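Local coordinates for class II aldolase/adducin N-terminal domain-containing protein (Thermoplasma acidophilum, PDB 3M4R) that binds zinc through its class II aldolase/adducin N-terminal domain and, as part of a longer protein of the short-chain dehydrogenase/reductase family, probably serves as an oxidoreductase, at residues T11-D14 with D18-V21; D99-S104 with E116-A121; K178-I183 with L191-T196. All blocks are in the same frame, centred on the assembly; numbering follows the deposited sequence. Where two conformers were deposited one is given.

Contact 1: residues T11-D14 with D18-V21; sequences TKFD and DEVV
Two different first torsions bring Phe13 and Glu19 together: the ring of Phe13 stands beside its own backbone N and faces the helix, while Glu19 has CG anti to the backbone N (chi1 -177°), beside the carbonyl carbon, and an extended chain that runs across the ring at about a right angle. One face of Phe13 thus rests on the start of the Glu19 side chain. Glu19 CA lies 3.9 Å from the ring centroid in a CH-pi contact, 18° off the ring normal, and Glu19 CG lies over the same ring, 3.7 Å from Phe13 CE2. The carboxylate is tilted only 20° from the ring plane, with Glu19 OE1 3.7 Å from Phe13 CD2. The contact folds the loop that precedes helix 16-28 back onto the first turns of that helix, at the surface of the class II aldolase domain and away from the zinc site. Glu19 OE2 accepts a hydrogen bond from the backbone N of Gly197, and Trp8 also packs on Phe13. At the helix start, Asp14 and Asp18 approach with their carboxylates steeply turned against each other. Asp18 OD2 comes 3.3 Å from Asp14 CB and 3.9 Å from Asp14 OD2, a like-charge approach that probably costs some energy. A water accepts the N-H of Asp14 at 3.0 Å from Asp14 N and donates a weak, 3.3 Å bond to Asp18 OD2.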
loop_
_atom_site.group_PDB
_atom_site.type_symbol
_atom_site.label_atom_id
_atom_site.label_comp_id
_atom_site.label_asym_id
_atom_site.label_seq_id
_atom_site.Cartn_x
_atom_site.Cartn_y
_atom_site.Cartn_z
ATOM N N THR A 11 8.933 8.307 -17.227
ATOM C CA THR A 11 7.817 7.714 -17.949
ATOM C C THR A 11 8.123 6.274 -18.346
ATOM O O THR A 11 7.226 5.435 -18.337
ATOM C CB THR A 11 7.383 8.578 -19.173
ATOM O OG1 THR A 11 8.525 8.912 -19.974
ATOM C CG2 THR A 11 6.690 9.884 -18.720
ATOM N N LYS A 12 9.388 5.972 -18.649
ATOM C CA LYS A 12 9.806 4.626 -19.067
ATOM C C LYS A 12 10.530 3.850 -17.948
ATOM O O LYS A 12 11.457 4.361 -17.318
ATOM C CB LYS A 12 10.718 4.721 -20.302
ATOM N N PHE A 13 10.100 2.614 -17.705
ATOM C CA PHE A 13 10.781 1.729 -16.766
ATOM C C PHE A 13 11.022 0.405 -17.471
ATOM O O PHE A 13 10.195 0.004 -18.264
ATOM C CB PHE A 13 9.907 1.493 -15.516
ATOM C CG PHE A 13 9.460 2.758 -14.842
ATOM C CD1 PHE A 13 10.314 3.441 -13.982
ATOM C CD2 PHE A 13 8.185 3.262 -15.062
ATOM C CE1 PHE A 13 9.915 4.624 -13.371
ATOM C CE2 PHE A 13 7.778 4.455 -14.468
ATOM C CZ PHE A 13 8.640 5.139 -13.618
ATOM N N ASP A 14 12.118 -0.286 -17.140
ATOM C CA ASP A 14 12.462 -1.573 -17.771
ATOM C C ASP A 14 11.566 -2.709 -17.300
ATOM O O ASP A 14 11.484 -3.740 -17.966
ATOM C CB ASP A 14 13.924 -1.983 -17.501
ATOM C CG ASP A 14 14.960 -0.954 -18.023
ATOM O OD1 ASP A 14 14.753 -0.279 -19.078
ATOM O OD2 ASP A 14 16.011 -0.829 -17.355
ATOM N N ASP A 18 11.198 -2.125 -11.289
ATOM C CA ASP A 18 11.829 -0.801 -11.424
ATOM C C ASP A 18 10.814 0.310 -11.170
ATOM O O ASP A 18 11.128 1.305 -10.513
ATOM C CB ASP A 18 12.492 -0.580 -12.798
ATOM C CG ASP A 18 13.658 -1.531 -13.068
ATOM O OD1 ASP A 18 14.300 -1.982 -12.114
ATOM O OD2 ASP A 18 13.942 -1.824 -14.252
ATOM N N GLU A 19 9.601 0.144 -11.685
ATOM C CA GLU A 19 8.550 1.159 -11.482
ATOM C C GLU A 19 8.138 1.317 -10.006
ATOM O O GLU A 19 8.068 2.420 -9.511
ATOM C CB GLU A 19 7.313 0.842 -12.335
ATOM C CG GLU A 19 6.200 1.908 -12.221
ATOM C CD GLU A 19 5.189 1.800 -13.365
ATOM O OE1 GLU A 19 5.394 0.963 -14.237
ATOM O OE2 GLU A 19 4.175 2.505 -13.382
ATOM N N VAL A 20 7.875 0.217 -9.318
ATOM C CA VAL A 20 7.506 0.256 -7.898
ATOM C C VAL A 20 8.647 0.788 -7.038
ATOM O O VAL A 20 8.372 1.487 -6.064
ATOM C CB VAL A 20 7.004 -1.136 -7.336
ATOM C CG1 VAL A 20 8.156 -2.116 -6.995
ATOM C CG2 VAL A 20 6.080 -0.894 -6.101
ATOM N N VAL A 21 9.908 0.480 -7.402
ATOM C CA VAL A 21 11.087 0.984 -6.652
ATOM C C VAL A 21 11.096 2.517 -6.771
ATOM O O VAL A 21 11.266 3.247 -5.787
ATOM C CB VAL A 21 12.437 0.368 -7.169
ATOM C CG1 VAL A 21 13.667 1.222 -6.764
ATOM C CG2 VAL A 21 12.624 -1.127 -6.665
HETATM O O HOH W 1 13.956 1.286 -15.382
#

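Contact 2: residues D99-S104 with E116-A121. With ZN (zinc ion), chain B.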
loop_
_atom_site.group_PDB
_atom_site.type_symbol
_atom_site.label_atom_id
_atom_site.label_comp_id
_atom_site.label_asym_id
_atom_site.label_seq_id
_atom_site.Cartn_x
_atom_site.Cartn_y
_atom_site.Cartn_z
ATOM N N ASP A 99 2.907 -16.359 9.480
ATOM C CA ASP A 99 3.121 -17.721 9.022
ATOM C C ASP A 99 2.494 -17.942 7.651
ATOM O O ASP A 99 3.082 -18.587 6.791
ATOM C CB ASP A 99 2.502 -18.728 9.976
ATOM C CG ASP A 99 2.962 -20.130 9.684
ATOM O OD1 ASP A 99 4.192 -20.334 9.572
ATOM O OD2 ASP A 99 2.094 -21.000 9.513
ATOM N N TYR A 100 1.278 -17.434 7.459
ATOM C CA TYR A 100 0.583 -17.597 6.144
ATOM C C TYR A 100 1.395 -17.006 5.023
ATOM O O TYR A 100 1.607 -17.622 3.958
ATOM C CB TYR A 100 -0.797 -16.970 6.177
ATOM C CG TYR A 100 -1.704 -17.295 5.004
ATOM C CD1 TYR A 100 -1.542 -16.684 3.784
ATOM C CD2 TYR A 100 -2.744 -18.226 5.137
ATOM C CE1 TYR A 100 -2.401 -16.962 2.714
ATOM C CE2 TYR A 100 -3.583 -18.524 4.070
ATOM C CZ TYR A 100 -3.409 -17.910 2.891
ATOM O OH TYR A 100 -4.247 -18.241 1.865
ATOM N N LEU A 101 1.855 -15.794 5.250
ATOM C CA LEU A 101 2.631 -15.106 4.260
ATOM C C LEU A 101 3.940 -15.822 3.928
ATOM O O LEU A 101 4.301 -15.881 2.764
ATOM C CB LEU A 101 2.874 -13.641 4.656
ATOM C CG LEU A 101 1.666 -12.718 4.695
ATOM C CD1 LEU A 101 2.054 -11.394 5.317
ATOM C CD2 LEU A 101 1.049 -12.504 3.267
ATOM N N LYS A 102 4.621 -16.373 4.939
ATOM C CA LYS A 102 5.827 -17.124 4.754
ATOM C C LYS A 102 5.535 -18.299 3.850
ATOM O O LYS A 102 6.334 -18.593 2.950
ATOM C CB LYS A 102 6.419 -17.601 6.125
ATOM C CG LYS A 102 7.761 -18.343 6.035
ATOM C CD LYS A 102 8.339 -18.781 7.480
ATOM C CE LYS A 102 9.832 -19.347 7.379
ATOM N NZ LYS A 102 10.350 -20.409 8.353
ATOM N N LYS A 103 4.401 -18.964 4.056
ATOM C CA LYS A 103 4.078 -20.179 3.269
ATOM C C LYS A 103 3.660 -19.791 1.828
ATOM O O LYS A 103 3.494 -20.667 0.953
ATOM C CB LYS A 103 2.964 -20.947 3.940
ATOM C CG LYS A 103 3.421 -21.680 5.231
ATOM C CD LYS A 103 2.236 -22.316 6.042
ATOM C CE LYS A 103 2.754 -22.973 7.320
ATOM N NZ LYS A 103 1.621 -23.592 8.028
ATOM N N SER A 104 3.470 -18.500 1.619
ATOM C CA SER A 104 2.999 -17.943 0.324
ATOM C C SER A 104 4.130 -17.276 -0.474
ATOM O O SER A 104 3.915 -16.750 -1.569
ATOM C CB SER A 104 1.869 -16.944 0.550
ATOM O OG SER A 104 0.816 -17.532 1.308
ATOM N N GLU A 116 1.806 -5.682 6.518
ATOM C CA GLU A 116 0.596 -5.116 5.894
ATOM C C GLU A 116 0.318 -5.626 4.513
ATOM O O GLU A 116 -0.467 -5.008 3.777
ATOM C CB GLU A 116 0.711 -3.565 5.861
ATOM C CG GLU A 116 1.057 -3.068 7.247
ATOM C CD GLU A 116 0.659 -1.641 7.529
ATOM O OE1 GLU A 116 1.567 -0.766 7.369
ATOM O OE2 GLU A 116 -0.521 -1.408 7.952
ATOM N N THR A 117 0.896 -6.780 4.160
ATOM C CA THR A 117 0.792 -7.292 2.814
ATOM C C THR A 117 -0.626 -7.482 2.352
ATOM O O THR A 117 -0.922 -7.297 1.158
ATOM C CB THR A 117 1.604 -8.631 2.646
ATOM O OG1 THR A 117 3.009 -8.336 2.754
ATOM C CG2 THR A 117 1.313 -9.259 1.311
ATOM N N PHE A 118 -1.507 -7.883 3.248
ATOM C CA PHE A 118 -2.894 -8.117 2.832
ATOM C C PHE A 118 -3.643 -6.848 2.423
ATOM O O PHE A 118 -4.559 -6.936 1.614
ATOM C CB PHE A 118 -3.679 -8.870 3.865
ATOM C CG PHE A 118 -3.293 -10.333 3.943
ATOM C CD1 PHE A 118 -3.608 -11.185 2.915
ATOM C CD2 PHE A 118 -2.549 -10.811 4.992
ATOM C CE1 PHE A 118 -3.237 -12.527 2.965
ATOM C CE2 PHE A 118 -2.189 -12.170 5.057
ATOM C CZ PHE A 118 -2.535 -13.020 4.029
ATOM N N LEU A 119 -3.208 -5.664 2.885
ATOM C CA LEU A 119 -3.820 -4.406 2.351
ATOM C C LEU A 119 -3.619 -4.317 0.847
ATOM O O LEU A 119 -4.492 -3.828 0.068
ATOM C CB LEU A 119 -3.227 -3.143 2.990
ATOM C CG LEU A 119 -3.317 -2.962 4.504
ATOM C CD1 LEU A 119 -2.618 -1.650 4.971
ATOM C CD2 LEU A 119 -4.777 -3.017 4.978
ATOM N N HIS A 120 -2.456 -4.785 0.437
ATOM C CA HIS A 120 -2.028 -4.728 -0.957
ATOM C C HIS A 120 -2.702 -5.805 -1.818
ATOM O O HIS A 120 -3.190 -5.556 -2.973
ATOM C CB HIS A 120 -0.519 -4.873 -0.975
ATOM C CG HIS A 120 0.179 -3.703 -0.340
ATOM N ND1 HIS A 120 0.647 -2.640 -1.091
ATOM C CD2 HIS A 120 0.465 -3.413 0.953
ATOM C CE1 HIS A 120 1.186 -1.742 -0.271
ATOM N NE2 HIS A 120 1.094 -2.183 0.973
ATOM N N ALA A 121 -2.687 -7.014 -1.285
ATOM C CA ALA A 121 -3.198 -8.184 -2.038
ATOM C C ALA A 121 -4.669 -8.034 -2.323
ATOM O O ALA A 121 -5.129 -8.414 -3.391
ATOM C CB ALA A 121 -2.936 -9.538 -1.259
HETATM ZN ZN ZN B . 0.106 0.818 8.085
HETATM O O HOH W 2 0.607 0.206 9.946
#
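The short helix 117-121 of the class II aldolase fold, which directly follows the zinc ligand Glu116, packs here against the C-terminal end of helix 94-103 through a small apolar cluster. The axes of the two helical segments stay 12.4 Å apart at an angle of 58°, so long side chains have to bridge the distance. Leu101 runs alongside Thr117 and Phe118, pointing the opposite way to each; its CD2 branch touches Phe118 CZ at 3.7 Å and Thr117 CG2 at 3.8 Å, while the CD1 branch lies near Thr117 CB. Phe118, with its CG beside the backbone N (chi1 -73°), sends its outer rim toward helix 94-103 and turns an edge to the face of Tyr100. This offset edge-to-face pair has centroids 5.9 Å apart and planes at 60°. The Tyr100 hydroxyl bonds to the backbone O of Asp82, which ties the far end of the ring to helix 80-85, and Thr117 OG1 is taken up by Ser114 O. Tyr100 O in turn accepts the hydroxyl of Ser104 from above the carbonyl plane. On the side of helix 117-121 away from this cluster, Glu116 grips the zinc ion with both carboxylate oxygens, OE1 and OE2 each 2.3 Å from the metal; His130, His132 and His188 complete the protein ligands, and a water binds the zinc at 2.0 Å.

Contact 3: residues K178-I183 with L191-T196; sequences KGIDGI and LTFGDT
Ile183 and Leu191 form an antiparallel hydrogen-bonded pair, each backbone N donating to the other's O over 2.8 Å in nearly straight bonds (165° and 172° at the hydrogen). The pair belongs to the beta hairpin of strands 182-185 and 189-194 in the central mixed sheet of the class II aldolase domain. The side chains of Ile183 and Leu191 share one face of the sheet, where both also meet Val172 of helix 166-175. Phe193 buries more surface here than any other residue; its unstaggered chi1 of 28° brings the ring's rim to the loop leading into strand 182-185. Ile180 O lies in the ring plane at the edge, 3.5 Å from Phe193 CE1. Ile183 CG1 comes to the edge 4.0 Å from Phe193 CE2. Replacing Phe193 with an alanine is likely to open a gap beside Ile180 and Gly182 and to leave Tyr125 and Phe176 without their aromatic partner. Gly182 CA passes 3.2 Å from Leu191 O in a CA-H...O contact. Thr192 OG1 is hydrogen-bonded to His204 ND1 and Ala200 O. Asp181 OD1 forms a salt bridge with Arg203, whereas the buried Asp181 O has no polar partner and meets Thr192 CG2 at 3.3 Å.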
loop_
_atom_site.group_PDB
_atom_site.type_symbol
_atom_site.label_atom_id
_atom_site.label_comp_id
_atom_site.label_asym_id
_atom_site.label_seq_id
_atom_site.Cartn_x
_atom_site.Cartn_y
_atom_site.Cartn_z
ATOM N N LYS A 178 -15.102 0.686 -7.220
ATOM C CA LYS A 178 -14.650 1.186 -8.530
ATOM C C LYS A 178 -14.648 2.732 -8.567
ATOM O O LYS A 178 -15.513 3.370 -7.996
ATOM C CB LYS A 178 -15.567 0.656 -9.653
ATOM N N GLY A 179 -13.628 3.313 -9.184
ATOM C CA GLY A 179 -13.551 4.741 -9.410
ATOM C C GLY A 179 -13.015 5.659 -8.331
ATOM O O GLY A 179 -12.854 6.853 -8.605
ATOM N N ILE A 180 -12.767 5.161 -7.115
ATOM C CA ILE A 180 -12.233 6.019 -6.031
ATOM C C ILE A 180 -10.734 6.237 -6.186
ATOM O O ILE A 180 -10.068 5.466 -6.871
ATOM C CB ILE A 180 -12.593 5.497 -4.616
ATOM C CG1 ILE A 180 -11.928 4.144 -4.316
ATOM C CG2 ILE A 180 -14.096 5.375 -4.509
ATOM C CD1 ILE A 180 -11.996 3.722 -2.859
ATOM N N ASP A 181 -10.199 7.295 -5.579
ATOM C CA ASP A 181 -8.777 7.617 -5.676
ATOM C C ASP A 181 -7.988 7.154 -4.432
ATOM O O ASP A 181 -6.742 7.086 -4.434
ATOM C CB ASP A 181 -8.571 9.109 -5.858
ATOM C CG ASP A 181 -9.129 9.636 -7.201
ATOM O OD1 ASP A 181 -8.985 8.961 -8.237
ATOM O OD2 ASP A 181 -9.716 10.714 -7.205
ATOM N N GLY A 182 -8.690 6.818 -3.367
ATOM C CA GLY A 182 -7.969 6.536 -2.120
ATOM C C GLY A 182 -8.881 6.006 -1.046
ATOM O O GLY A 182 -10.091 6.184 -1.122
ATOM N N ILE A 183 -8.284 5.314 -0.069
ATOM C CA ILE A 183 -8.958 4.875 1.139
ATOM C C ILE A 183 -8.179 5.437 2.326
ATOM O O ILE A 183 -6.976 5.208 2.449
ATOM C CB ILE A 183 -8.982 3.364 1.266
ATOM C CG1 ILE A 183 -9.811 2.750 0.123
ATOM C CG2 ILE A 183 -9.528 2.971 2.624
ATOM C CD1 ILE A 183 -9.809 1.157 0.118
ATOM N N LEU A 191 -4.280 4.714 1.900
ATOM C CA LEU A 191 -4.040 3.867 0.772
ATOM C C LEU A 191 -4.459 4.537 -0.519
ATOM O O LEU A 191 -5.584 5.056 -0.645
ATOM C CB LEU A 191 -4.827 2.594 0.915
ATOM C CG LEU A 191 -4.360 1.635 2.013
ATOM C CD1 LEU A 191 -5.560 0.792 2.407
ATOM C CD2 LEU A 191 -3.166 0.761 1.500
ATOM N N THR A 192 -3.548 4.522 -1.480
ATOM C CA THR A 192 -3.874 4.828 -2.879
ATOM C C THR A 192 -3.405 3.720 -3.808
ATOM O O THR A 192 -2.620 2.845 -3.426
ATOM C CB THR A 192 -3.354 6.192 -3.285
ATOM O OG1 THR A 192 -1.920 6.267 -3.189
ATOM C CG2 THR A 192 -4.056 7.302 -2.444
ATOM N N PHE A 193 -3.882 3.784 -5.046
ATOM C CA PHE A 193 -3.702 2.703 -5.973
ATOM C C PHE A 193 -3.990 3.150 -7.412
ATOM O O PHE A 193 -4.589 4.211 -7.649
ATOM C CB PHE A 193 -4.669 1.583 -5.586
ATOM C CG PHE A 193 -5.907 2.087 -4.903
ATOM C CD1 PHE A 193 -6.884 2.748 -5.613
ATOM C CD2 PHE A 193 -6.056 1.941 -3.542
ATOM C CE1 PHE A 193 -8.052 3.280 -4.959
ATOM C CE2 PHE A 193 -7.164 2.447 -2.883
ATOM C CZ PHE A 193 -8.183 3.126 -3.590
ATOM N N GLY A 194 -3.584 2.329 -8.362
ATOM C CA GLY A 194 -3.861 2.627 -9.769
ATOM C C GLY A 194 -3.214 1.625 -10.679
ATOM O O GLY A 194 -2.566 0.668 -10.214
ATOM N N ASP A 195 -3.391 1.831 -11.968
ATOM C CA ASP A 195 -2.926 0.920 -12.997
ATOM C C ASP A 195 -1.421 1.042 -13.214
ATOM O O ASP A 195 -0.776 0.117 -13.734
ATOM C CB ASP A 195 -3.649 1.205 -14.316
ATOM C CG ASP A 195 -5.112 0.796 -14.286
ATOM O OD1 ASP A 195 -5.514 -0.047 -13.463
ATOM O OD2 ASP A 195 -5.869 1.322 -15.115
ATOM N N THR A 196 -0.889 2.202 -12.847
ATOM C CA THR A 196 0.504 2.522 -13.013
ATOM C C THR A 196 0.989 3.135 -11.718
ATOM O O THR A 196 0.183 3.526 -10.824
ATOM C CB THR A 196 0.717 3.532 -14.181
ATOM O OG1 THR A 196 0.262 4.837 -13.778
ATOM C CG2 THR A 196 -0.024 3.057 -15.462
#

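In the fold
The three contacts follow one another along the chain without interleaving, and all lie in the one chain built round the class II aldolase domain. Contact 1 lies at the surface, its centre 24 Å from that of contact 2 and 19 Å from that of contact 3. Yet it meets contact 3, since Glu19 OE2 packs against Thr196, where strand 189-194 gives way to helix 197-215. Contacts 2 and 3, with centres 20 Å apart on opposite sides of the chain's centre, are joined by Leu119 packing on Leu191. Both also bear on the zinc site: helix 117-121 follows the ligand Glu116, and the hairpin of contact 3 carries His188 in the turn between its strands.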